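Local coordinates for protein 3'-5' exonuclease crn-4 (Caenorhabditis elegans, PDB 5DK5) that degrades RNA and DNA from the 3' end as a homodimeric, metal-dependent DEDDh exonuclease and takes part in apoptotic DNA degradation, at residues A32-D36 against W235-F239; F145-N150 against V212-L218; E247-P251 against H284-P288. One frame throughout, in Å; residues are numbered along the deposited sequence.

Contact 1 of 3, residues A32-D36 against W235-F239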
ATOM      1  N   ALA B  32      -6.175   0.239  -7.901  1.00 32.82           N
ATOM      2  CA  ALA B  32      -7.269   0.183  -8.874  1.00 34.64           C
ATOM      3  C   ALA B  32      -8.026  -1.145  -8.918  1.00 38.70           C
ATOM      4  O   ALA B  32      -9.252  -1.161  -9.033  1.00 39.46           O
ATOM      5  CB  ALA B  32      -6.727   0.505 -10.257  1.00 35.63           C
ATOM      6  N   ALA B  33      -7.299  -2.254  -8.815  1.00 43.47           N
ATOM      7  CA  ALA B  33      -7.897  -3.577  -8.977  1.00 44.38           C
ATOM      8  C   ALA B  33      -8.643  -4.046  -7.728  1.00 44.31           C
ATOM      9  O   ALA B  33      -9.347  -5.057  -7.766  1.00 48.68           O
ATOM     10  CB  ALA B  33      -6.821  -4.588  -9.351  1.00 44.31           C
ATOM     11  N   ASN B  34      -8.487  -3.315  -6.626  1.00 33.83           N
ATOM     12  CA  ASN B  34      -9.101  -3.690  -5.354  1.00 30.17           C
ATOM     13  C   ASN B  34      -9.921  -2.563  -4.732  1.00 30.89           C
ATOM     14  O   ASN B  34      -9.388  -1.504  -4.399  1.00 29.31           O
ATOM     15  CB  ASN B  34      -8.028  -4.137  -4.366  1.00 26.88           C
ATOM     16  CG  ASN B  34      -8.608  -4.567  -3.037  1.00 26.74           C
ATOM     17  OD1 ASN B  34      -9.755  -5.008  -2.961  1.00 23.66           O
ATOM     18  ND2 ASN B  34      -7.818  -4.440  -1.978  1.00 30.84           N
ATOM     19  N   GLN B  35     -11.218  -2.810  -4.564  1.00 32.78           N
ATOM     20  CA  GLN B  35     -12.122  -1.830  -3.970  1.00 32.61           C
ATOM     21  C   GLN B  35     -12.175  -1.955  -2.449  1.00 30.21           C
ATOM     22  O   GLN B  35     -12.627  -1.038  -1.764  1.00 27.79           O
ATOM     23  CB  GLN B  35     -13.530  -1.983  -4.551  1.00 37.16           C
ATOM     24  CG  GLN B  35     -13.636  -1.585  -6.015  1.00 41.79           C
ATOM     25  CD  GLN B  35     -13.279  -0.129  -6.250  1.00 45.17           C
ATOM     26  OE1 GLN B  35     -13.727   0.758  -5.524  1.00 46.20           O
ATOM     27  NE2 GLN B  35     -12.456   0.123  -7.262  1.00 46.54           N
ATOM     28  N   ASP B  36     -11.719  -3.088  -1.922  1.00 26.44           N
ATOM     29  CA  ASP B  36     -11.658  -3.269  -0.476  1.00 24.53           C
ATOM     30  C   ASP B  36     -10.390  -2.596   0.032  1.00 22.27           C
ATOM     31  O   ASP B  36      -9.474  -3.255   0.529  1.00 23.65           O
ATOM     32  CB  ASP B  36     -11.684  -4.753  -0.102  1.00 25.94           C
ATOM     33  CG  ASP B  36     -12.031  -4.979   1.358  1.00 25.92           C
ATOM     34  OD1 ASP B  36     -12.103  -3.988   2.115  1.00 26.17           O
ATOM     35  OD2 ASP B  36     -12.231  -6.148   1.747  1.00 24.77           O
ATOM     36  N   TRP B 235     -17.530  -8.278  -5.305  1.00 33.27           N
ATOM     37  CA  TRP B 235     -17.736  -6.833  -5.232  1.00 32.25           C
ATOM     38  C   TRP B 235     -16.428  -6.049  -5.217  1.00 27.15           C
ATOM     39  O   TRP B 235     -16.401  -4.874  -5.576  1.00 25.10           O
ATOM     40  CB  TRP B 235     -18.563  -6.464  -3.994  1.00 33.64           C
ATOM     41  CG  TRP B 235     -17.862  -6.665  -2.674  1.00 32.66           C
ATOM     42  CD1 TRP B 235     -17.938  -7.760  -1.865  1.00 31.45           C
ATOM     43  CD2 TRP B 235     -16.997  -5.734  -2.008  1.00 31.02           C
ATOM     44  NE1 TRP B 235     -17.174  -7.572  -0.740  1.00 30.16           N
ATOM     45  CE2 TRP B 235     -16.585  -6.338  -0.803  1.00 31.08           C
ATOM     46  CE3 TRP B 235     -16.530  -4.454  -2.313  1.00 23.75           C
ATOM     47  CZ2 TRP B 235     -15.727  -5.704   0.094  1.00 31.26           C
ATOM     48  CZ3 TRP B 235     -15.678  -3.825  -1.420  1.00 22.77           C
ATOM     49  CH2 TRP B 235     -15.287  -4.452  -0.231  1.00 29.81           C
ATOM     50  N   ARG B 236     -15.346  -6.698  -4.804  1.00 31.49           N
ATOM     51  CA  ARG B 236     -14.065  -6.018  -4.661  1.00 31.13           C
ATOM     52  C   ARG B 236     -13.440  -5.635  -6.000  1.00 32.06           C
ATOM     53  O   ARG B 236     -12.541  -4.794  -6.048  1.00 34.25           O
ATOM     54  CB  ARG B 236     -13.102  -6.895  -3.865  1.00 29.49           C
ATOM     55  CG  ARG B 236     -13.517  -7.060  -2.423  1.00 27.50           C
ATOM     56  CD  ARG B 236     -12.489  -7.835  -1.624  1.00 24.68           C
ATOM     57  NE  ARG B 236     -12.899  -7.981  -0.231  1.00 22.69           N
ATOM     58  CZ  ARG B 236     -13.796  -8.862   0.200  1.00 26.24           C
ATOM     59  NH1 ARG B 236     -14.393  -9.690  -0.651  1.00 27.54           N
ATOM     60  NH2 ARG B 236     -14.103  -8.917   1.489  1.00 29.11           N
ATOM     61  N   SER B 237     -13.917  -6.245  -7.080  1.00 34.58           N
ATOM     62  CA  SER B 237     -13.409  -5.955  -8.421  1.00 38.85           C
ATOM     63  C   SER B 237     -14.333  -5.009  -9.193  1.00 42.66           C
ATOM     64  O   SER B 237     -14.064  -4.679 -10.349  1.00 42.64           O
ATOM     65  CB  SER B 237     -13.221  -7.255  -9.205  1.00 39.16           C
ATOM     66  OG  SER B 237     -14.451  -7.938  -9.356  1.00 42.03           O
ATOM     67  N   SER B 238     -15.414  -4.572  -8.549  1.00 41.32           N
ATOM     68  CA  SER B 238     -16.394  -3.689  -9.179  1.00 43.15           C
ATOM     69  C   SER B 238     -16.637  -2.429  -8.353  1.00 40.86           C
ATOM     70  O   SER B 238     -17.131  -2.498  -7.227  1.00 39.13           O
ATOM     71  CB  SER B 238     -17.717  -4.426  -9.390  1.00 46.64           C
ATOM     72  OG  SER B 238     -18.734  -3.534  -9.812  1.00 51.09           O
ATOM     73  N   PHE B 239     -16.292  -1.280  -8.923  1.00 42.73           N
ATOM     74  CA  PHE B 239     -16.521   0.001  -8.267  1.00 41.41           C
ATOM     75  C   PHE B 239     -18.008   0.192  -7.984  1.00 39.78           C
ATOM     76  O   PHE B 239     -18.390   0.762  -6.963  1.00 38.30           O
ATOM     77  CB  PHE B 239     -15.995   1.148  -9.131  1.00 41.75           C
ATOM     78  CG  PHE B 239     -16.137   2.501  -8.496  1.00 45.21           C
ATOM     79  CD1 PHE B 239     -15.201   2.953  -7.581  1.00 46.70           C
ATOM     80  CD2 PHE B 239     -17.206   3.322  -8.815  1.00 47.38           C
ATOM     81  CE1 PHE B 239     -15.328   4.199  -6.995  1.00 47.04           C
ATOM     82  CE2 PHE B 239     -17.339   4.568  -8.231  1.00 48.31           C
ATOM     83  CZ  PHE B 239     -16.399   5.007  -7.321  1.00 47.05           C
TER
HETATM   84  O   HOH W   1     -11.489  -3.060  -8.412  1.00 64.39           O

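Contact 2 of 3, residues F145-N150 against V212-L218. With IPA (isopropyl alcohol), chain L.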
ATOM      1  N   PHE B 145     -19.934  19.734   5.279  1.00 31.47           N
ATOM      2  CA  PHE B 145     -19.673  18.564   4.442  1.00 29.71           C
ATOM      3  C   PHE B 145     -20.908  17.664   4.337  1.00 29.86           C
ATOM      4  O   PHE B 145     -20.909  16.691   3.581  1.00 29.38           O
ATOM      5  CB  PHE B 145     -18.494  17.744   4.985  1.00 28.19           C
ATOM      6  CG  PHE B 145     -17.128  18.277   4.610  1.00 27.10           C
ATOM      7  CD1 PHE B 145     -16.975  19.393   3.801  1.00 28.45           C
ATOM      8  CD2 PHE B 145     -15.988  17.633   5.063  1.00 27.65           C
ATOM      9  CE1 PHE B 145     -15.714  19.857   3.462  1.00 28.66           C
ATOM     10  CE2 PHE B 145     -14.726  18.091   4.727  1.00 26.56           C
ATOM     11  CZ  PHE B 145     -14.589  19.203   3.927  1.00 27.18           C
ATOM     12  N   ARG B 146     -21.953  17.982   5.098  1.00 30.11           N
ATOM     13  CA  ARG B 146     -23.177  17.186   5.091  1.00 31.53           C
ATOM     14  C   ARG B 146     -24.260  17.842   4.230  1.00 33.08           C
ATOM     15  O   ARG B 146     -25.394  17.364   4.159  1.00 32.37           O
ATOM     16  CB  ARG B 146     -23.675  16.970   6.521  1.00 33.61           C
ATOM     17  CG  ARG B 146     -22.781  16.033   7.326  1.00 34.17           C
ATOM     18  CD  ARG B 146     -23.364  15.700   8.688  1.00 36.64           C
ATOM     19  NE  ARG B 146     -24.698  15.115   8.589  1.00 41.61           N
ATOM     20  CZ  ARG B 146     -25.342  14.542   9.600  1.00 45.19           C
ATOM     21  NH1 ARG B 146     -24.775  14.465  10.797  1.00 45.42           N
ATOM     22  NH2 ARG B 146     -26.555  14.038   9.414  1.00 46.52           N
ATOM     23  N   GLN B 147     -23.898  18.947   3.585  1.00 33.00           N
ATOM     24  CA  GLN B 147     -24.699  19.518   2.512  1.00 33.10           C
ATOM     25  C   GLN B 147     -23.744  20.049   1.453  1.00 32.84           C
ATOM     26  O   GLN B 147     -22.724  20.653   1.779  1.00 35.12           O
ATOM     27  CB  GLN B 147     -25.622  20.626   3.024  1.00 35.79           C
ATOM     28  CG  GLN B 147     -24.907  21.836   3.621  1.00 38.34           C
ATOM     29  CD  GLN B 147     -25.827  23.030   3.805  1.00 40.95           C
ATOM     30  OE1 GLN B 147     -25.437  24.171   3.551  1.00 41.46           O
ATOM     31  NE2 GLN B 147     -27.054  22.775   4.248  1.00 40.86           N
ATOM     32  N   TYR B 148     -24.059  19.806   0.187  1.00 30.87           N
ATOM     33  CA  TYR B 148     -23.162  20.207  -0.889  1.00 31.84           C
ATOM     34  C   TYR B 148     -23.851  20.168  -2.244  1.00 31.10           C
ATOM     35  O   TYR B 148     -25.014  19.781  -2.354  1.00 31.72           O
ATOM     36  CB  TYR B 148     -21.925  19.307  -0.910  1.00 33.99           C
ATOM     37  CG  TYR B 148     -22.238  17.847  -1.132  1.00 37.28           C
ATOM     38  CD1 TYR B 148     -22.493  17.000  -0.060  1.00 38.94           C
ATOM     39  CD2 TYR B 148     -22.272  17.313  -2.411  1.00 38.38           C
ATOM     40  CE1 TYR B 148     -22.778  15.664  -0.259  1.00 39.75           C
ATOM     41  CE2 TYR B 148     -22.555  15.979  -2.622  1.00 38.79           C
ATOM     42  CZ  TYR B 148     -22.807  15.159  -1.542  1.00 38.63           C
ATOM     43  OH  TYR B 148     -23.092  13.828  -1.742  1.00 36.70           O
ATOM     44  N   ILE B 149     -23.109  20.574  -3.270  1.00 31.34           N
ATOM     45  CA  ILE B 149     -23.623  20.640  -4.629  1.00 33.34           C
ATOM     46  C   ILE B 149     -22.965  19.589  -5.512  1.00 33.15           C
ATOM     47  O   ILE B 149     -21.781  19.684  -5.832  1.00 33.19           O
ATOM     48  CB  ILE B 149     -23.395  22.036  -5.242  1.00 36.44           C
ATOM     49  CG1 ILE B 149     -24.019  23.106  -4.335  1.00 38.19           C
ATOM     50  CG2 ILE B 149     -23.966  22.095  -6.661  1.00 39.34           C
ATOM     51  CD1 ILE B 149     -23.927  24.524  -4.858  1.00 33.90           C
ATOM     52  N   ASN B 150     -23.742  18.581  -5.894  1.00 34.49           N
ATOM     53  CA  ASN B 150     -23.298  17.597  -6.871  1.00 35.17           C
ATOM     54  C   ASN B 150     -23.498  18.175  -8.265  1.00 37.69           C
ATOM     55  O   ASN B 150     -24.615  18.199  -8.783  1.00 34.03           O
ATOM     56  CB  ASN B 150     -24.067  16.286  -6.703  1.00 34.63           C
ATOM     57  CG  ASN B 150     -23.500  15.161  -7.547  1.00 33.64           C
ATOM     58  OD1 ASN B 150     -22.941  15.385  -8.620  1.00 35.41           O
ATOM     59  ND2 ASN B 150     -23.646  13.936  -7.062  1.00 31.20           N
ATOM     60  N   VAL B 212     -27.887  26.477  -9.958  1.00 54.21           N
ATOM     61  CA  VAL B 212     -26.990  25.733  -9.082  1.00 50.99           C
ATOM     62  C   VAL B 212     -27.325  25.947  -7.608  1.00 50.90           C
ATOM     63  O   VAL B 212     -27.366  27.079  -7.126  1.00 52.65           O
ATOM     64  CB  VAL B 212     -25.520  26.132  -9.339  1.00 49.70           C
ATOM     65  CG1 VAL B 212     -24.576  25.306  -8.479  1.00 47.90           C
ATOM     66  CG2 VAL B 212     -25.182  25.963 -10.815  1.00 49.89           C
ATOM     67  N   THR B 213     -27.569  24.845  -6.903  1.00 47.72           N
ATOM     68  CA  THR B 213     -27.892  24.875  -5.480  1.00 44.51           C
ATOM     69  C   THR B 213     -27.517  23.544  -4.833  1.00 41.70           C
ATOM     70  O   THR B 213     -27.247  22.568  -5.529  1.00 40.95           O
ATOM     71  CB  THR B 213     -29.393  25.135  -5.238  1.00 44.55           C
ATOM     72  OG1 THR B 213     -29.894  26.054  -6.216  1.00 51.61           O
ATOM     73  CG2 THR B 213     -29.632  25.701  -3.845  1.00 39.95           C
ATOM     74  N   VAL B 214     -27.496  23.513  -3.503  1.00 39.13           N
ATOM     75  CA  VAL B 214     -27.360  22.262  -2.761  1.00 40.71           C
ATOM     76  C   VAL B 214     -28.441  21.276  -3.202  1.00 43.04           C
ATOM     77  O   VAL B 214     -29.632  21.556  -3.071  1.00 36.21           O
ATOM     78  CB  VAL B 214     -27.458  22.499  -1.234  1.00 34.16           C
ATOM     79  CG1 VAL B 214     -27.589  21.179  -0.472  1.00 59.17           C
ATOM     80  CG2 VAL B 214     -26.251  23.291  -0.736  1.00 33.41           C
ATOM     81  N   ASN B 215     -28.015  20.128  -3.726  1.00 34.67           N
ATOM     82  CA  ASN B 215     -28.940  19.106  -4.211  1.00 35.32           C
ATOM     83  C   ASN B 215     -28.736  17.751  -3.532  1.00 36.67           C
ATOM     84  O   ASN B 215     -29.471  16.800  -3.802  1.00 36.53           O
ATOM     85  CB  ASN B 215     -28.805  18.951  -5.728  1.00 59.57           C
ATOM     86  CG  ASN B 215     -27.373  18.718  -6.169  1.00 59.21           C
ATOM     87  OD1 ASN B 215     -26.476  18.531  -5.348  1.00 33.67           O
ATOM     88  ND2 ASN B 215     -27.155  18.721  -7.478  1.00 35.37           N
ATOM     89  N   GLU B 216     -27.738  17.668  -2.656  1.00 36.91           N
ATOM     90  CA  GLU B 216     -27.481  16.447  -1.898  1.00 37.91           C
ATOM     91  C   GLU B 216     -27.176  16.759  -0.437  1.00 33.79           C
ATOM     92  O   GLU B 216     -26.459  17.713  -0.128  1.00 31.49           O
ATOM     93  CB  GLU B 216     -26.325  15.658  -2.520  1.00 42.44           C
ATOM     94  CG  GLU B 216     -26.684  14.989  -3.842  1.00 48.59           C
ATOM     95  CD  GLU B 216     -25.647  13.978  -4.298  1.00 50.46           C
ATOM     96  OE1 GLU B 216     -24.620  13.813  -3.607  1.00 49.92           O
ATOM     97  OE2 GLU B 216     -25.861  13.343  -5.353  1.00 51.20           O
ATOM     98  N   LEU B 217     -27.742  15.945   0.451  1.00 33.83           N
ATOM     99  CA  LEU B 217     -27.541  16.076   1.888  1.00 34.66           C
ATOM    100  C   LEU B 217     -27.104  14.738   2.471  1.00 34.02           C
ATOM    101  O   LEU B 217     -27.436  13.683   1.930  1.00 35.67           O
ATOM    102  CB  LEU B 217     -28.823  16.544   2.578  1.00 37.30           C
ATOM    103  CG  LEU B 217     -29.559  17.742   1.976  1.00 40.69           C
ATOM    104  CD1 LEU B 217     -30.957  17.836   2.561  1.00 43.74           C
ATOM    105  CD2 LEU B 217     -28.791  19.027   2.220  1.00 40.74           C
ATOM    106  N   LEU B 218     -26.360  14.787   3.572  1.00 36.34           N
ATOM    107  CA  LEU B 218     -25.961  13.581   4.286  1.00 34.82           C
ATOM    108  C   LEU B 218     -26.776  13.428   5.565  1.00 37.45           C
ATOM    109  O   LEU B 218     -26.695  14.261   6.470  1.00 38.12           O
ATOM    110  CB  LEU B 218     -24.466  13.613   4.607  1.00 32.75           C
ATOM    111  CG  LEU B 218     -23.506  13.607   3.413  1.00 32.76           C
ATOM    112  CD1 LEU B 218     -22.071  13.450   3.903  1.00 30.11           C
ATOM    113  CD2 LEU B 218     -23.851  12.507   2.412  1.00 32.14           C
TER
HETATM  114  C1  IPA L 304     -23.707  11.147 -10.084  1.00 74.48           C
HETATM  115  C2  IPA L 304     -22.393  10.983  -9.355  1.00 72.63           C
HETATM  116  C3  IPA L 304     -21.727   9.690  -9.775  1.00 72.57           C
HETATM  117  O2  IPA L 304     -22.642  10.941  -7.971  1.00 30.41           O

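Contact 3 of 3, residues E247-P251 against H284-P288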
ATOM      1  N   GLU B 247     -22.183   2.061   1.024  1.00 26.32           N
ATOM      2  CA  GLU B 247     -23.419   2.709   1.459  1.00 36.36           C
ATOM      3  C   GLU B 247     -23.901   2.181   2.805  1.00 34.81           C
ATOM      4  O   GLU B 247     -24.447   2.932   3.615  1.00 34.90           O
ATOM      5  CB  GLU B 247     -24.518   2.517   0.410  1.00 39.25           C
ATOM      6  CG  GLU B 247     -24.379   3.414  -0.815  1.00 40.99           C
ATOM      7  CD  GLU B 247     -25.311   3.019  -1.949  1.00 41.49           C
ATOM      8  OE1 GLU B 247     -26.033   2.009  -1.811  1.00 40.92           O
ATOM      9  OE2 GLU B 247     -25.321   3.724  -2.979  1.00 40.24           O
ATOM     10  N   ARG B 248     -23.699   0.890   3.040  1.00 31.84           N
ATOM     11  CA  ARG B 248     -24.155   0.257   4.272  1.00 32.18           C
ATOM     12  C   ARG B 248     -23.143   0.446   5.397  1.00 30.13           C
ATOM     13  O   ARG B 248     -23.517   0.626   6.555  1.00 29.94           O
ATOM     14  CB  ARG B 248     -24.415  -1.234   4.041  1.00 33.59           C
ATOM     15  CG  ARG B 248     -25.319  -1.539   2.849  1.00 34.59           C
ATOM     16  CD  ARG B 248     -26.595  -0.704   2.854  1.00 35.62           C
ATOM     17  NE  ARG B 248     -27.538  -1.132   1.819  1.00 36.74           N
ATOM     18  CZ  ARG B 248     -28.499  -2.040   1.989  1.00 33.53           C
ATOM     19  NH1 ARG B 248     -28.670  -2.641   3.160  1.00 38.05           N
ATOM     20  NH2 ARG B 248     -29.297  -2.349   0.975  1.00 37.18           N
ATOM     21  N   VAL B 249     -21.860   0.408   5.051  1.00 27.62           N
ATOM     22  CA  VAL B 249     -20.796   0.546   6.038  1.00 26.30           C
ATOM     23  C   VAL B 249     -20.748   1.960   6.610  1.00 25.20           C
ATOM     24  O   VAL B 249     -20.739   2.144   7.826  1.00 25.41           O
ATOM     25  CB  VAL B 249     -19.422   0.199   5.432  1.00 23.90           C
ATOM     26  CG1 VAL B 249     -18.292   0.506   6.421  1.00 23.05           C
ATOM     27  CG2 VAL B 249     -19.387  -1.262   5.020  1.00 36.38           C
ATOM     28  N   LEU B 250     -20.711   2.953   5.728  1.00 27.57           N
ATOM     29  CA  LEU B 250     -20.627   4.343   6.161  1.00 27.93           C
ATOM     30  C   LEU B 250     -21.920   4.754   6.866  1.00 29.39           C
ATOM     31  O   LEU B 250     -23.011   4.437   6.388  1.00 30.75           O
ATOM     32  CB  LEU B 250     -20.350   5.260   4.972  1.00 27.60           C
ATOM     33  CG  LEU B 250     -19.020   5.017   4.257  1.00 27.67           C
ATOM     34  CD1 LEU B 250     -18.958   5.803   2.960  1.00 28.88           C
ATOM     35  CD2 LEU B 250     -17.844   5.383   5.154  1.00 27.20           C
ATOM     36  N   PRO B 251     -21.807   5.455   8.009  1.00 28.41           N
ATOM     37  CA  PRO B 251     -23.004   5.812   8.787  1.00 28.01           C
ATOM     38  C   PRO B 251     -23.957   6.776   8.079  1.00 28.91           C
ATOM     39  O   PRO B 251     -25.170   6.591   8.172  1.00 31.72           O
ATOM     40  CB  PRO B 251     -22.423   6.464  10.049  1.00 27.40           C
ATOM     41  CG  PRO B 251     -21.049   6.883   9.677  1.00 28.15           C
ATOM     42  CD  PRO B 251     -20.571   5.872   8.691  1.00 26.85           C
ATOM     43  N   HIS B 284     -23.326   5.046  14.349  1.00 42.92           N
ATOM     44  CA  HIS B 284     -24.009   4.454  13.204  1.00 39.09           C
ATOM     45  C   HIS B 284     -25.397   3.971  13.624  1.00 39.62           C
ATOM     46  O   HIS B 284     -25.531   3.202  14.576  1.00 40.71           O
ATOM     47  CB  HIS B 284     -23.180   3.299  12.634  1.00 32.91           C
ATOM     48  CG  HIS B 284     -23.524   2.944  11.218  1.00 30.41           C
ATOM     49  ND1 HIS B 284     -24.795   3.074  10.708  1.00 32.00           N
ATOM     50  CD2 HIS B 284     -22.757   2.469  10.210  1.00 29.84           C
ATOM     51  CE1 HIS B 284     -24.801   2.687   9.442  1.00 32.58           C
ATOM     52  NE2 HIS B 284     -23.576   2.318   9.117  1.00 31.71           N
ATOM     53  N   GLN B 285     -26.426   4.426  12.915  1.00 40.36           N
ATOM     54  CA  GLN B 285     -27.811   4.146  13.294  1.00 40.76           C
ATOM     55  C   GLN B 285     -28.366   2.885  12.631  1.00 38.96           C
ATOM     56  O   GLN B 285     -29.401   2.364  13.042  1.00 41.26           O
ATOM     57  CB  GLN B 285     -28.699   5.343  12.945  1.00 42.28           C
ATOM     58  CG  GLN B 285     -28.331   6.617  13.686  1.00 41.96           C
ATOM     59  CD  GLN B 285     -28.459   6.469  15.188  1.00 41.16           C
ATOM     60  OE1 GLN B 285     -29.495   6.039  15.695  1.00 42.66           O
ATOM     61  NE2 GLN B 285     -27.400   6.816  15.909  1.00 39.85           N
ATOM     62  N   GLN B 286     -27.677   2.409  11.599  1.00 36.45           N
ATOM     63  CA  GLN B 286     -28.093   1.217  10.866  1.00 35.22           C
ATOM     64  C   GLN B 286     -26.903   0.307  10.575  1.00 32.47           C
ATOM     65  O   GLN B 286     -26.630  -0.020   9.421  1.00 30.24           O
ATOM     66  CB  GLN B 286     -28.783   1.619   9.560  1.00 32.03           C
ATOM     67  CG  GLN B 286     -30.023   2.477   9.766  1.00 36.48           C
ATOM     68  CD  GLN B 286     -30.648   2.925   8.463  1.00 36.44           C
ATOM     69  OE1 GLN B 286     -30.102   3.775   7.759  1.00 35.14           O
ATOM     70  NE2 GLN B 286     -31.800   2.353   8.132  1.00 37.39           N
ATOM     71  N   THR B 287     -26.199  -0.099  11.628  1.00 34.70           N
ATOM     72  CA  THR B 287     -25.008  -0.931  11.483  1.00 35.77           C
ATOM     73  C   THR B 287     -25.328  -2.217  10.717  1.00 34.97           C
ATOM     74  O   THR B 287     -26.195  -2.984  11.135  1.00 34.46           O
ATOM     75  CB  THR B 287     -24.410  -1.301  12.853  1.00 38.22           C
ATOM     76  OG1 THR B 287     -24.178  -0.112  13.618  1.00 40.18           O
ATOM     77  CG2 THR B 287     -23.096  -2.057  12.681  1.00 36.23           C
ATOM     78  N   PRO B 288     -24.636  -2.457   9.588  1.00 32.92           N
ATOM     79  CA  PRO B 288     -24.913  -3.666   8.803  1.00 34.86           C
ATOM     80  C   PRO B 288     -24.247  -4.907   9.399  1.00 35.55           C
ATOM     81  O   PRO B 288     -23.214  -5.356   8.904  1.00 34.88           O
ATOM     82  CB  PRO B 288     -24.330  -3.322   7.433  1.00 32.29           C
ATOM     83  CG  PRO B 288     -23.172  -2.446   7.750  1.00 27.42           C
ATOM     84  CD  PRO B 288     -23.587  -1.634   8.957  1.00 27.75           C
TER
HETATM   85  O   HOH W   2     -26.343   0.068   6.754  1.00 35.72           O
HETATM   86  O   HOH W   3     -26.308   6.450  10.693  1.00 29.52           O

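Contact 1 of 3, residues A32-D36 against W235-F239
Two segments without regular strands can still be joined precisely if the main polar groups find partners, and residues 32-36 against 235-239 illustrate how. The carbonyl of Arg236 serves two donors: Gln35 N gives it a hydrogen bond of 2.8 Å (Gln35 N to Arg236 O), and water 1 donates to it at 3.1 Å while also donating to Ala32 O at 3.0 Å, so the water bridges the two backbones. Next to this, the extended side chain of Arg236 reaches Asp36, and Arg236 NE meets Asp36 OD2 at 2.8 Å in a salt bridge, with a weak second bond from Arg236 NH2 to Asp36 OD2 at 3.4 Å. Both ions are shared further: Asp36 accepts from the backbone N of His300 and Phe301, and Arg236 pairs with Asp297. Within its own segment, Asp36 N donates to Asn34 OD1 at 2.9 Å, an Asx turn. Asp36 CB also packs on Trp235 CH2 at 3.6 Å, and Gln35 CB lies 4.2 Å from Trp235 CZ3, while the indole NE1 is satisfied by Tyr231. Ser238 OG bonds to Asp241 from the N-cap position of helix 239-249. An Asx turn and a salt bridge thus join the loop between strands 20-28 and 41-50 of the exonuclease fold to the 3-10 turn leading into helix 239-249.

Contact 2 of 3, residues F145-N150 against V212-L218
Neighbouring strands fit closely even where their register slips, as strands 147-150 and 216-218 demonstrate. They run antiparallel, with Tyr148 and Glu216 a hydrogen-bonded pair (Tyr148 N to Glu216 O, 3.2 Å) and Gln147 and Leu217 a non-hydrogen-bonded one. One face of the Tyr148 ring is covered by Glu216 CB, 4.1 Å from the centroid in a CH-pi contact, and Leu218 CG meets its edge, 4.3 Å from Tyr148 CE1. The tyrosine hydroxyl makes a very short bond, Tyr148 OH to Glu216 OE1 at 2.4 Å. Leu218 CB also packs 3.9 Å from Arg146 CB; Arg146 NE and NH2 both donate to Leu218 O at 3.0 Å, beside the zinc ligands Cys270 and Cys280. On the other sheet face, Leu217 CD2 packs 3.6 Å from Gln147 CB, which also touches Val214 CG1 at 4.0 Å. Ile149 fits against Val212 and Val214 (Ile149 CG2 to Val212 CG1, 3.7 Å), and the Asn215 amide pairs with the Asn150 backbone: Asn150 N to Asn215 OD1 is 2.8 Å and Asn215 ND2 to Asn150 O 2.9 Å. Asn215 and Glu216 face Tyr148, a classic beta bulge where strand 216-219 joins the central sheet of this RNase H-like exonuclease.

Contact 3 of 3, residues E247-P251 against H284-P288
Histidine in a loop can meet a helix end with both ring nitrogens and one ring face engaged, and His284, facing the end of helix 239-249, is a clear case. One direct hydrogen bond crosses: His284 NE2 donates to Arg248 O at 3.1 Å, meeting a carbonyl of the last helical turn. The other ring nitrogen works within its own segment, since His284 ND1 accepts from Gln286 N at 3.1 Å, so that both ring nitrogens are engaged. Further polar ends find partners beyond the two segments: Arg248 NH1 bonds to Gln227 O, Gln286 NE2 bonds to Ala222 O, and Gln286 OE1 accepts from Arg225.

Water-mediated bonds come next. Water 2 donates to Arg248 O at 2.9 Å and to Gln286 O at 2.7 Å, so the Arg248 carbonyl receives both the imidazole and a water. Water 3 donates to Pro251 O at 2.8 Å and accepts from Gln285 N at 3.0 Å.

Topologically, this joins the helix end, where Leu250 is the first residue to leave helical geometry before strand 253-256, to the long loop that follows that strand and carries the zinc ligands Cys270, Cys273 and Cys280, with Cys220 completing the site; the Pro251 side chain is about 9 Å from the zinc.

Packing involves the two prolines. Pro251 CA sits over the imidazole face of His284, 3.5 Å from its centroid and 7° off the normal, a CH-pi contact. Pro288 CD approaches Arg248 O at 3.3 Å, and Pro288 CB touches Arg248 CB at 4.0 Å.

Contact 2 is the buried one, between adjacent strands of the central sheet, its centre about 10 Å from the centre of the chain; contacts 1 and 3 are only partly buried and lie about 19 and 18 Å from it. Chemistry follows place. In the interior, a backbone ladder is joined by packed apolar groups and by buried polar side chains, of Tyr148, Glu216, Asn215 and Arg146, bonded across the strands; in the outer two, waters link backbone groups, with a salt bridge in contact 1 and a histidine ring in contact 3. Those two share helix 239-249, touching its start and end respectively, with centres about 20 Å apart. Contact 2 is nested inside the chain loop that contact 1 closes, and contact 3 follows later in sequence.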